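Local coordinates for protein thioesterase PA1618 (Pseudomonas aeruginosa, PDB 4QD8) that probably hydrolyses acyl-CoA thioesters as a hotdog-fold thioesterase of the PaaI family, and binds phenacyl-CoA in this crystal form, at residues Glu11-Ser16 with Gly67-Tyr72; Ile27-Phe32 with Leu37-Pro42. All blocks are in the same frame, centred on the assembly; numbering follows the deposited sequence.

Contact 1: Glu11-Ser16 with Gly67-Tyr72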
loop_
_atom_site.group_PDB
_atom_site.type_symbol
_atom_site.label_atom_id
_atom_site.label_comp_id
_atom_site.label_asym_id
_atom_site.label_seq_id
_atom_site.Cartn_x
_atom_site.Cartn_y
_atom_site.Cartn_z
ATOM N N GLU A 11 -2.091 -31.818 0.949
ATOM C CA GLU A 11 -2.843 -32.452 -0.127
ATOM C C GLU A 11 -4.190 -31.778 -0.341
ATOM O O GLU A 11 -4.579 -31.505 -1.474
ATOM C CB GLU A 11 -3.062 -33.947 0.153
ATOM C CG GLU A 11 -3.466 -34.735 -1.087
ATOM C CD GLU A 11 -2.276 -35.021 -1.980
ATOM O OE1 GLU A 11 -2.468 -35.315 -3.179
ATOM O OE2 GLU A 11 -1.141 -34.960 -1.479
ATOM N N GLN A 12 -4.894 -31.511 0.758
ATOM C CA GLN A 12 -6.196 -30.864 0.699
ATOM C C GLN A 12 -6.051 -29.445 0.174
ATOM O O GLN A 12 -6.859 -28.985 -0.645
ATOM C CB GLN A 12 -6.835 -30.818 2.092
ATOM C CG GLN A 12 -7.265 -32.155 2.672
ATOM C CD GLN A 12 -7.702 -32.027 4.124
ATOM O OE1 GLN A 12 -7.067 -31.328 4.915
ATOM N NE2 GLN A 12 -8.796 -32.693 4.477
ATOM N N LEU A 13 -5.030 -28.742 0.655
ATOM C CA LEU A 13 -4.803 -27.366 0.210
ATOM C C LEU A 13 -4.602 -27.360 -1.300
ATOM O O LEU A 13 -5.231 -26.580 -2.025
ATOM C CB LEU A 13 -3.601 -26.727 0.918
ATOM C CG LEU A 13 -3.650 -26.662 2.454
ATOM C CD1 LEU A 13 -2.452 -25.905 2.987
ATOM C CD2 LEU A 13 -4.929 -26.015 2.919
ATOM N N ASN A 14 -3.738 -28.247 -1.779
ATOM C CA ASN A 14 -3.507 -28.353 -3.213
ATOM C C ASN A 14 -4.727 -28.826 -3.979
ATOM O O ASN A 14 -5.096 -28.239 -4.990
ATOM C CB ASN A 14 -2.303 -29.247 -3.503
ATOM C CG ASN A 14 -0.992 -28.564 -3.169
ATOM O OD1 ASN A 14 -0.820 -27.379 -3.449
ATOM N ND2 ASN A 14 -0.074 -29.291 -2.550
ATOM N N ALA A 15 -5.358 -29.894 -3.497
ATOM C CA ALA A 15 -6.560 -30.403 -4.140
ATOM C C ALA A 15 -7.673 -29.348 -4.227
ATOM O O ALA A 15 -8.433 -29.318 -5.192
ATOM C CB ALA A 15 -7.062 -31.668 -3.423
ATOM N N SER A 16 -7.755 -28.475 -3.223
ATOM C CA SER A 16 -8.847 -27.500 -3.170
ATOM C C SER A 16 -8.760 -26.451 -4.273
ATOM O O SER A 16 -9.737 -25.755 -4.550
ATOM C CB SER A 16 -8.931 -26.836 -1.789
ATOM O OG SER A 16 -7.820 -25.993 -1.545
ATOM N N GLY A 67 -1.815 -16.318 1.591
ATOM C CA GLY A 67 -2.383 -15.659 2.755
ATOM C C GLY A 67 -3.853 -15.961 2.981
ATOM O O GLY A 67 -4.290 -16.061 4.135
ATOM N N SER A 68 -4.626 -16.097 1.908
ATOM C CA SER A 68 -6.047 -16.410 2.061
ATOM C C SER A 68 -6.228 -17.811 2.629
ATOM O O SER A 68 -7.102 -18.043 3.474
ATOM C CB SER A 68 -6.790 -16.279 0.737
ATOM O OG SER A 68 -6.715 -14.939 0.276
ATOM N N MET A 69 -5.396 -18.740 2.177
ATOM C CA MET A 69 -5.455 -20.108 2.685
ATOM C C MET A 69 -5.025 -20.128 4.145
ATOM O O MET A 69 -5.634 -20.810 4.979
ATOM C CB MET A 69 -4.565 -21.038 1.866
ATOM C CG MET A 69 -4.747 -22.502 2.213
ATOM S SD MET A 69 -6.376 -23.066 1.691
ATOM C CE MET A 69 -6.145 -23.143 -0.086
ATOM N N ALA A 70 -3.981 -19.373 4.464
ATOM C CA ALA A 70 -3.553 -19.236 5.858
ATOM C C ALA A 70 -4.692 -18.710 6.752
ATOM O O ALA A 70 -4.896 -19.221 7.853
ATOM C CB ALA A 70 -2.335 -18.354 5.956
ATOM N N SER A 71 -5.435 -17.704 6.284
ATOM C CA SER A 71 -6.591 -17.201 7.043
ATOM C C SER A 71 -7.662 -18.257 7.231
ATOM O O SER A 71 -8.226 -18.389 8.316
ATOM C CB SER A 71 -7.201 -15.970 6.376
ATOM O OG SER A 71 -6.530 -14.813 6.805
ATOM N N TYR A 72 -7.939 -19.012 6.177
ATOM C CA TYR A 72 -8.918 -20.084 6.279
ATOM C C TYR A 72 -8.564 -21.130 7.322
ATOM O O TYR A 72 -9.457 -21.689 7.966
ATOM C CB TYR A 72 -9.151 -20.718 4.914
ATOM C CG TYR A 72 -10.347 -20.109 4.253
ATOM C CD1 TYR A 72 -11.631 -20.497 4.622
ATOM C CD2 TYR A 72 -10.204 -19.112 3.292
ATOM C CE1 TYR A 72 -12.746 -19.929 4.030
ATOM C CE2 TYR A 72 -11.307 -18.540 2.697
ATOM C CZ TYR A 72 -12.576 -18.953 3.067
ATOM O OH TYR A 72 -13.672 -18.386 2.467
#

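Contact 2: Ile27-Phe32 with Leu37-Pro42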
loop_
_atom_site.group_PDB
_atom_site.type_symbol
_atom_site.label_atom_id
_atom_site.label_comp_id
_atom_site.label_asym_id
_atom_site.label_seq_id
_atom_site.Cartn_x
_atom_site.Cartn_y
_atom_site.Cartn_z
ATOM N N ILE A 27 0.462 -23.214 -8.705
ATOM C CA ILE A 27 0.749 -22.958 -7.298
ATOM C C ILE A 27 0.698 -24.257 -6.499
ATOM O O ILE A 27 -0.241 -25.052 -6.618
ATOM C CB ILE A 27 -0.199 -21.890 -6.699
ATOM C CG1 ILE A 27 0.053 -20.533 -7.360
ATOM C CG2 ILE A 27 -0.006 -21.785 -5.177
ATOM C CD1 ILE A 27 -0.933 -19.409 -6.920
ATOM N N ARG A 28 1.742 -24.479 -5.713
ATOM C CA ARG A 28 1.869 -25.697 -4.934
ATOM C C ARG A 28 2.149 -25.339 -3.484
ATOM O O ARG A 28 3.168 -24.714 -3.188
ATOM C CB ARG A 28 3.012 -26.553 -5.503
ATOM C CG ARG A 28 3.211 -27.889 -4.804
ATOM C CD ARG A 28 4.397 -28.650 -5.395
ATOM N NE ARG A 28 5.681 -28.032 -5.058
ATOM C CZ ARG A 28 6.764 -28.077 -5.830
ATOM N NH1 ARG A 28 6.726 -28.703 -6.998
ATOM N NH2 ARG A 28 7.883 -27.477 -5.442
ATOM N N PHE A 29 1.240 -25.716 -2.582
ATOM C CA PHE A 29 1.518 -25.599 -1.153
ATOM C C PHE A 29 2.540 -26.661 -0.784
ATOM O O PHE A 29 2.323 -27.842 -1.063
ATOM C CB PHE A 29 0.231 -25.743 -0.341
ATOM C CG PHE A 29 -0.705 -24.583 -0.531
ATOM C CD1 PHE A 29 -1.568 -24.544 -1.613
ATOM C CD2 PHE A 29 -0.678 -23.507 0.345
ATOM C CE1 PHE A 29 -2.410 -23.451 -1.815
ATOM C CE2 PHE A 29 -1.507 -22.420 0.158
ATOM C CZ PHE A 29 -2.378 -22.387 -0.929
ATOM N N GLU A 30 3.646 -26.231 -0.173
ATOM C CA GLU A 30 4.847 -27.056 -0.051
ATOM C C GLU A 30 5.189 -27.471 1.361
ATOM O O GLU A 30 5.730 -28.556 1.590
ATOM C CB GLU A 30 6.055 -26.269 -0.544
ATOM C CG GLU A 30 5.848 -25.559 -1.841
ATOM C CD GLU A 30 7.122 -25.473 -2.618
ATOM O OE1 GLU A 30 7.124 -25.941 -3.779
ATOM O OE2 GLU A 30 8.114 -24.941 -2.062
ATOM N N ALA A 31 4.943 -26.573 2.305
ATOM C CA ALA A 31 5.464 -26.738 3.652
ATOM C C ALA A 31 4.682 -25.900 4.637
ATOM O O ALA A 31 4.041 -24.914 4.269
ATOM C CB ALA A 31 6.929 -26.346 3.695
ATOM N N PHE A 32 4.734 -26.305 5.899
ATOM C CA PHE A 32 4.214 -25.484 6.976
ATOM C C PHE A 32 4.947 -25.794 8.272
ATOM O O PHE A 32 5.597 -26.833 8.397
ATOM C CB PHE A 32 2.706 -25.675 7.139
ATOM C CG PHE A 32 2.309 -27.013 7.707
ATOM C CD1 PHE A 32 2.190 -27.193 9.081
ATOM C CD2 PHE A 32 2.036 -28.083 6.861
ATOM C CE1 PHE A 32 1.817 -28.424 9.606
ATOM C CE2 PHE A 32 1.659 -29.319 7.376
ATOM C CZ PHE A 32 1.552 -29.488 8.754
ATOM N N LEU A 37 3.366 -20.786 6.596
ATOM C CA LEU A 37 2.856 -21.640 5.534
ATOM C C LEU A 37 3.601 -21.234 4.266
ATOM O O LEU A 37 3.842 -20.049 4.048
ATOM C CB LEU A 37 1.348 -21.442 5.378
ATOM C CG LEU A 37 0.631 -22.293 4.323
ATOM C CD1 LEU A 37 0.801 -23.790 4.581
ATOM C CD2 LEU A 37 -0.848 -21.918 4.206
ATOM N N THR A 38 3.993 -22.216 3.453
ATOM C CA THR A 38 4.867 -21.965 2.297
ATOM C C THR A 38 4.252 -22.542 1.019
ATOM O O THR A 38 3.736 -23.662 1.029
ATOM C CB THR A 38 6.268 -22.595 2.525
ATOM O OG1 THR A 38 6.894 -22.001 3.676
ATOM C CG2 THR A 38 7.166 -22.402 1.304
ATOM N N ALA A 39 4.286 -21.768 -0.073
ATOM C CA ALA A 39 3.827 -22.233 -1.385
ATOM C C ALA A 39 4.772 -21.699 -2.444
ATOM O O ALA A 39 5.381 -20.657 -2.251
ATOM C CB ALA A 39 2.406 -21.737 -1.676
ATOM N N SER A 40 4.876 -22.404 -3.566
ATOM C CA SER A 40 5.729 -21.969 -4.661
ATOM C C SER A 40 4.960 -21.989 -5.970
ATOM O O SER A 40 3.865 -22.551 -6.049
ATOM C CB SER A 40 6.967 -22.853 -4.767
ATOM O OG SER A 40 6.609 -24.144 -5.230
ATOM N N MET A 41 5.530 -21.367 -6.996
ATOM C CA MET A 41 4.860 -21.219 -8.273
ATOM C C MET A 41 5.927 -21.202 -9.347
ATOM O O MET A 41 6.979 -20.610 -9.149
ATOM C CB MET A 41 4.104 -19.892 -8.293
ATOM C CG MET A 41 3.198 -19.662 -9.503
ATOM S SD MET A 41 2.308 -18.094 -9.374
ATOM C CE MET A 41 3.681 -16.954 -9.299
ATOM N N PRO A 42 5.662 -21.850 -10.492
ATOM C CA PRO A 42 6.641 -21.799 -11.588
ATOM C C PRO A 42 6.761 -20.414 -12.209
ATOM O O PRO A 42 5.782 -19.661 -12.256
ATOM C CB PRO A 42 6.054 -22.767 -12.626
ATOM C CG PRO A 42 4.574 -22.794 -12.317
ATOM C CD PRO A 42 4.515 -22.714 -10.815
#

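Contact 1: Glu11-Ser16 with Gly67-Tyr72
Leu13 and Met69 mark the nearest approach of the two backbones, their CA atoms 7.7 Å apart, a spacing that keeps the turn of helix at 11-15 and the last turns of helix 56-72 apart and leaves the contact to side chains. Met69 reaches across that interval. Its CG stands anti to the backbone N (chi1 -171°), which sends the chain out from its helix, and bends at chi2 and chi3 then fold the thioether along the facing residues. Leu13 meets it with one branch above all: CD2 lies 3.5 Å from Met69 SD and 3.6 Å from Met69 CG, while CD1 stands farther off, 4.2 Å from that same CG. The two side chains cross obliquely, so the methyl rests against the bend of the thioether and does not run alongside it. In the hotdog fold a long central helix is wrapped by a curled antiparallel sheet; helix 56-72 is that helix, and the short N-terminal helix 10-15 packs near its C-terminal end, with Phe29 of strand 28-32 touching both Leu13 and Met69. Beyond the sulfur, the terminal methyl goes to Ser16, where Met69 CE is 3.6 Å from Ser16 OG. That hydroxyl is already committed as a donor to its own segment: Ser16 OG binds Leu13 O at 2.7 Å, with a C=O...donor angle of 121° and the donor tilted 32° from the carbonyl plane. The bond fixes the direction of the serine side chain and satisfies its proton, leaving the methyl a packing contact only. The buried surface is small, 125 Å² over both segments. Farther along helix 56-72, Tyr72 stacks its ring on Phe51 of the second subunit.

Contact 2: Ile27-Phe32 with Leu37-Pro42
Glu30 and Ser40 meet because of how each side chain is turned: Glu30 CG is anti to its carbonyl carbon (chi1 -46°) and the chain bends again at chi2, while Ser40 OG sits between the backbone N and the carbonyl carbon (chi1 70°), so that the carboxylate arches over the neighbouring strand to the hydroxyl. The strands are antiparallel, the N-to-C directions of segments 28-32 and 37-42 making 145°, and form the hairpin of 28-32 with 36-42. Arg28 and Ser40 are a hydrogen-bonded pair: Arg28 N to Ser40 O and Ser40 N to Arg28 O are both 2.9 Å. After the non-hydrogen-bonded pair Phe29 and Ala39 the register slips by one. Glu30 and Ala31 both face Thr38, a classic beta bulge, in which Thr38 O takes a nearly straight bond of 2.8 Å from Glu30 N and a weak one from Ala31 N. Thr38 N returns a bond to Ala31 O. On the side of Phe29 the contact is apolar. Ala39 CB lies over one face of the Phe29 ring, 4.1 Å above its plane and toward the rim, and Leu37 CD2 lies 4.1 Å from Phe29 CE2. The other methyl of leucine, Leu37 CD1, touches Phe32 CB at 3.7 Å, and Ile27 CG1 packs on Met41. Helix 56-72 covers this face through Leu62, Leu66 and Met69. On the other face Glu30 OE1 accepts from Ser40 OG and forms a salt bridge with Arg28, whose guanidinium has the Glu30 carboxyl carbon in plane at its edge; the modelled separations are very short, so their exact lengths are doubtful. Arg99 NH2 also bonds to Ser40 OG, and this concentration of positive charge would be expected to favour an ionised Glu30.

The two contacts, with centres 10 Å apart, meet at Phe29, a residue of contact 2 that residues of contact 1 touch. From contact 1, Leu13 CB comes within 3.9 Å of Phe29 CG and Met69 CB within 3.8 Å of Phe29 CE2, so the ring of the hairpin strand in contact 2 is touched by both helices. A polar tie accompanies it: Asn14 OD1 lies 2.8 Å from Phe29 N, probably a hydrogen bond, anchoring helix 10-15 to a strand amide. Residues 27-42 fall between Ser16 and Gly67, so contact 2 lies within the span bounded by contact 1; strand 36-42 leads on to helix 56-72. Phenacyl-CoA is bound in the crystal.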